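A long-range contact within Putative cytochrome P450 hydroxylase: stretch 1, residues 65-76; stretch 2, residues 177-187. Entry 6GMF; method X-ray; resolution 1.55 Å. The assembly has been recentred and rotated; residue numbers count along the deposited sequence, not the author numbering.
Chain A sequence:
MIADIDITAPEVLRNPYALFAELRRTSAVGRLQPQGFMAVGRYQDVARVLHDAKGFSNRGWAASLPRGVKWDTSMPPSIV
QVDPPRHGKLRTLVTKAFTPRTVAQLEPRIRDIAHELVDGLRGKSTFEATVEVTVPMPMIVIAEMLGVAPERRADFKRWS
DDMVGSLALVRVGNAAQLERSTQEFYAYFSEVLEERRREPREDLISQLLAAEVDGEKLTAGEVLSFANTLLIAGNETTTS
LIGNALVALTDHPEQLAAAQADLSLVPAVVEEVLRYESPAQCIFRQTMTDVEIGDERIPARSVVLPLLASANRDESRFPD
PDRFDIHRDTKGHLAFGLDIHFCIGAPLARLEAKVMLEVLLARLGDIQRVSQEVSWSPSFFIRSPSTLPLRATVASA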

# COMPACT_ATOMS: atom_id res chain seq x y z
N LEU A 65 -9.61 0.84 12.30
CA LEU A 65 -8.92 1.89 13.04
C LEU A 65 -8.56 1.35 14.42
O LEU A 65 -9.29 0.53 14.97
CB LEU A 65 -9.80 3.13 13.14
CG LEU A 65 -10.02 3.89 11.82
CD1 LEU A 65 -10.98 5.06 12.02
CD2 LEU A 65 -8.70 4.35 11.22
N PRO A 66 -7.42 1.78 15.00
CA PRO A 66 -7.01 1.28 16.31
C PRO A 66 -8.01 1.81 17.35
O PRO A 66 -8.35 3.00 17.30
CB PRO A 66 -5.61 1.87 16.51
CG PRO A 66 -5.64 3.16 15.71
CD PRO A 66 -6.53 2.86 14.51
N ARG A 67 -8.52 0.91 18.21
CA ARG A 67 -9.30 1.30 19.39
C ARG A 67 -8.35 1.88 20.45
O ARG A 67 -7.10 1.78 20.34
CB ARG A 67 -10.13 0.12 19.90
N GLY A 68 -8.93 2.54 21.46
CA GLY A 68 -8.18 3.16 22.56
C GLY A 68 -7.37 4.38 22.13
O GLY A 68 -6.42 4.74 22.82
N VAL A 69 -7.76 5.04 21.03
CA VAL A 69 -7.05 6.20 20.47
C VAL A 69 -8.07 7.33 20.26
O VAL A 69 -9.11 7.12 19.63
CB VAL A 69 -6.32 5.83 19.16
N LYS A 70 -7.78 8.52 20.80
CA LYS A 70 -8.66 9.69 20.67
C LYS A 70 -8.38 10.40 19.34
O LYS A 70 -7.27 10.83 19.07
CB LYS A 70 -8.44 10.65 21.85
N TRP A 71 -9.41 10.51 18.50
CA TRP A 71 -9.32 11.19 17.22
C TRP A 71 -9.86 12.63 17.34
O TRP A 71 -10.99 12.86 17.79
CB TRP A 71 -10.05 10.40 16.13
CG TRP A 71 -9.50 9.02 15.93
CD1 TRP A 71 -10.13 7.84 16.18
CD2 TRP A 71 -8.17 8.67 15.50
NE1 TRP A 71 -9.30 6.78 15.91
CE2 TRP A 71 -8.09 7.26 15.49
CE3 TRP A 71 -7.04 9.41 15.10
CZ2 TRP A 71 -6.93 6.59 15.10
CZ3 TRP A 71 -5.90 8.74 14.72
CH2 TRP A 71 -5.84 7.35 14.72
N ASP A 72 -9.02 13.58 16.95
CA ASP A 72 -9.42 14.97 16.77
C ASP A 72 -10.64 15.00 15.82
O ASP A 72 -10.52 14.91 14.60
CB ASP A 72 -8.20 15.76 16.29
CG ASP A 72 -8.44 17.22 15.97
OD1 ASP A 72 -9.58 17.70 16.15
OD2 ASP A 72 -7.48 17.87 15.53
N THR A 73 -11.83 15.16 16.39
CA THR A 73 -13.07 15.06 15.62
C THR A 73 -13.26 16.28 14.70
O THR A 73 -14.22 16.31 13.96
CB THR A 73 -14.28 14.86 16.54
OG1 THR A 73 -14.50 16.10 17.20
CG2 THR A 73 -14.08 13.74 17.55
N SER A 74 -12.36 17.27 14.73
CA SER A 74 -12.37 18.41 13.77
C SER A 74 -11.66 18.02 12.46
O SER A 74 -11.77 18.74 11.45
CB SER A 74 -11.75 19.65 14.37
OG SER A 74 -10.33 19.57 14.36
N MET A 75 -10.93 16.90 12.50
CA MET A 75 -10.28 16.31 11.34
C MET A 75 -11.33 15.52 10.57
O MET A 75 -11.97 14.63 11.13
CB MET A 75 -9.18 15.34 11.74
CG MET A 75 -7.77 15.82 11.47
SD MET A 75 -7.53 16.75 9.93
CE MET A 75 -7.41 18.38 10.69
N PRO A 76 -11.59 15.84 9.28
CA PRO A 76 -12.49 15.03 8.47
C PRO A 76 -11.85 13.67 8.24
O PRO A 76 -10.64 13.51 8.41
CB PRO A 76 -12.64 15.79 7.15
CG PRO A 76 -11.47 16.77 7.11
CD PRO A 76 -11.07 17.00 8.55
N GLN A 177 1.86 6.87 22.23
CA GLN A 177 2.84 7.28 21.24
C GLN A 177 2.12 7.66 19.93
O GLN A 177 2.46 8.66 19.32
CB GLN A 177 3.88 6.17 21.09
CG GLN A 177 5.00 6.50 20.11
CD GLN A 177 5.82 7.71 20.50
OE1 GLN A 177 5.91 8.70 19.74
NE2 GLN A 177 6.47 7.62 21.66
N LEU A 178 1.11 6.88 19.52
CA LEU A 178 0.40 7.08 18.24
C LEU A 178 -0.40 8.40 18.27
O LEU A 178 -0.38 9.19 17.30
CB LEU A 178 -0.53 5.89 17.99
CG LEU A 178 -1.52 6.03 16.83
CD1 LEU A 178 -0.80 6.30 15.52
CD2 LEU A 178 -2.38 4.79 16.73
N GLU A 179 -1.09 8.64 19.38
CA GLU A 179 -1.80 9.88 19.56
C GLU A 179 -0.85 11.08 19.46
O GLU A 179 -1.20 12.09 18.86
CB GLU A 179 -2.49 9.93 20.93
CG GLU A 179 -3.60 8.92 21.07
CD GLU A 179 -4.50 9.19 22.26
OE1 GLU A 179 -4.15 10.08 23.08
OE2 GLU A 179 -5.56 8.53 22.36
N ARG A 180 0.32 11.00 20.11
CA ARG A 180 1.25 12.14 20.11
C ARG A 180 1.72 12.41 18.68
O ARG A 180 1.76 13.55 18.22
CB ARG A 180 2.48 11.86 20.99
CG ARG A 180 3.46 13.02 21.04
CD ARG A 180 4.44 12.92 22.20
NE ARG A 180 5.37 11.81 22.09
CZ ARG A 180 6.59 11.90 21.55
NH1 ARG A 180 7.01 13.06 21.04
NH2 ARG A 180 7.37 10.83 21.58
N SER A 181 2.06 11.33 17.99
CA SER A 181 2.57 11.48 16.62
C SER A 181 1.49 12.08 15.72
O SER A 181 1.79 12.91 14.88
CB SER A 181 3.10 10.19 16.09
OG SER A 181 4.44 9.98 16.55
N THR A 182 0.22 11.67 15.91
CA THR A 182 -0.86 12.16 15.08
C THR A 182 -1.07 13.65 15.40
O THR A 182 -1.17 14.46 14.49
CB THR A 182 -2.14 11.33 15.24
OG1 THR A 182 -1.89 9.98 14.86
CG2 THR A 182 -3.29 11.87 14.43
N GLN A 183 -1.10 14.02 16.69
CA GLN A 183 -1.23 15.42 17.10
C GLN A 183 -0.06 16.25 16.56
O GLN A 183 -0.28 17.32 16.03
CB GLN A 183 -1.34 15.61 18.62
CG GLN A 183 -2.68 15.15 19.19
N GLU A 184 1.17 15.72 16.66
CA GLU A 184 2.33 16.50 16.18
C GLU A 184 2.30 16.69 14.66
O GLU A 184 2.64 17.77 14.14
CB GLU A 184 3.64 15.85 16.60
CG GLU A 184 3.91 15.87 18.09
CD GLU A 184 5.12 15.07 18.51
OE1 GLU A 184 5.52 15.19 19.69
OE2 GLU A 184 5.62 14.30 17.70
N PHE A 185 1.92 15.62 13.95
CA PHE A 185 1.76 15.66 12.47
C PHE A 185 0.85 16.82 12.08
O PHE A 185 1.17 17.63 11.23
CB PHE A 185 1.18 14.35 11.94
CG PHE A 185 0.93 14.33 10.45
CD1 PHE A 185 -0.26 14.83 9.92
CD2 PHE A 185 1.90 13.89 9.56
CE1 PHE A 185 -0.49 14.86 8.55
CE2 PHE A 185 1.66 13.90 8.18
CZ PHE A 185 0.48 14.39 7.68
N TYR A 186 -0.31 16.88 12.73
CA TYR A 186 -1.30 17.89 12.34
C TYR A 186 -0.90 19.29 12.82
O TYR A 186 -1.13 20.25 12.14
CB TYR A 186 -2.71 17.54 12.82
CG TYR A 186 -3.37 16.43 12.04
CD1 TYR A 186 -3.44 16.51 10.66
CD2 TYR A 186 -3.87 15.31 12.66
CE1 TYR A 186 -4.07 15.52 9.92
CE2 TYR A 186 -4.51 14.31 11.93
CZ TYR A 186 -4.57 14.41 10.55
OH TYR A 186 -5.21 13.45 9.81
N ALA A 187 -0.18 19.37 13.95
CA ALA A 187 0.26 20.66 14.43
C ALA A 187 1.27 21.23 13.43
O ALA A 187 1.16 22.37 12.96
CB ALA A 187 0.85 20.49 15.82

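Residues 177-187 form a helix, its backbone amides bonded to carbonyls four residues back, as in Thr182 N to Leu178 O at 2.9 Å. Residues 65-76 run beside it with no regular helix or strand. The backbones come nearer at Val69 and Glu179, whose CA atoms lie 6.5 Å apart, than at Met75 and Tyr186, where CA to CA is 9.2 Å and side chains must fill the gap. A type I turn from Asp72 to Met75 is closed by Met75 N to Asp72 O at 2.9 Å; Asp72 OD1 also accepts from Ser74 OG at 2.7 Å.

The single hydrogen bond between the stretches runs from Lys70 N to Glu179 OE2, 2.7 Å long and nearly linear at 170°. Glu179 suits this task because, although its CA-to-CB bond points sideways to the other stretch, its long side chain brings the charged acceptor OE2 to the amide of Lys70, which no strand or helix partner occupies.

The remaining contacts are largely apolar. Pro66 CG meets Leu178 CD2 at 3.8 Å, a van der Waals contact between two apolar side chains, each with its CA-to-CB bond toward the other stretch. Thr182 bonds its OG1 to Leu178 O at 3.0 Å, while its CG2 lies 4.1 Å from CZ3 at the edge of the poorly ordered Trp71 ring. Met75, flexible and polarizable, lies over one face of Tyr186: CG is 3.6 Å from Tyr186 CZ, giving a CH-pi contact, and SD adds a sulfur-aromatic one.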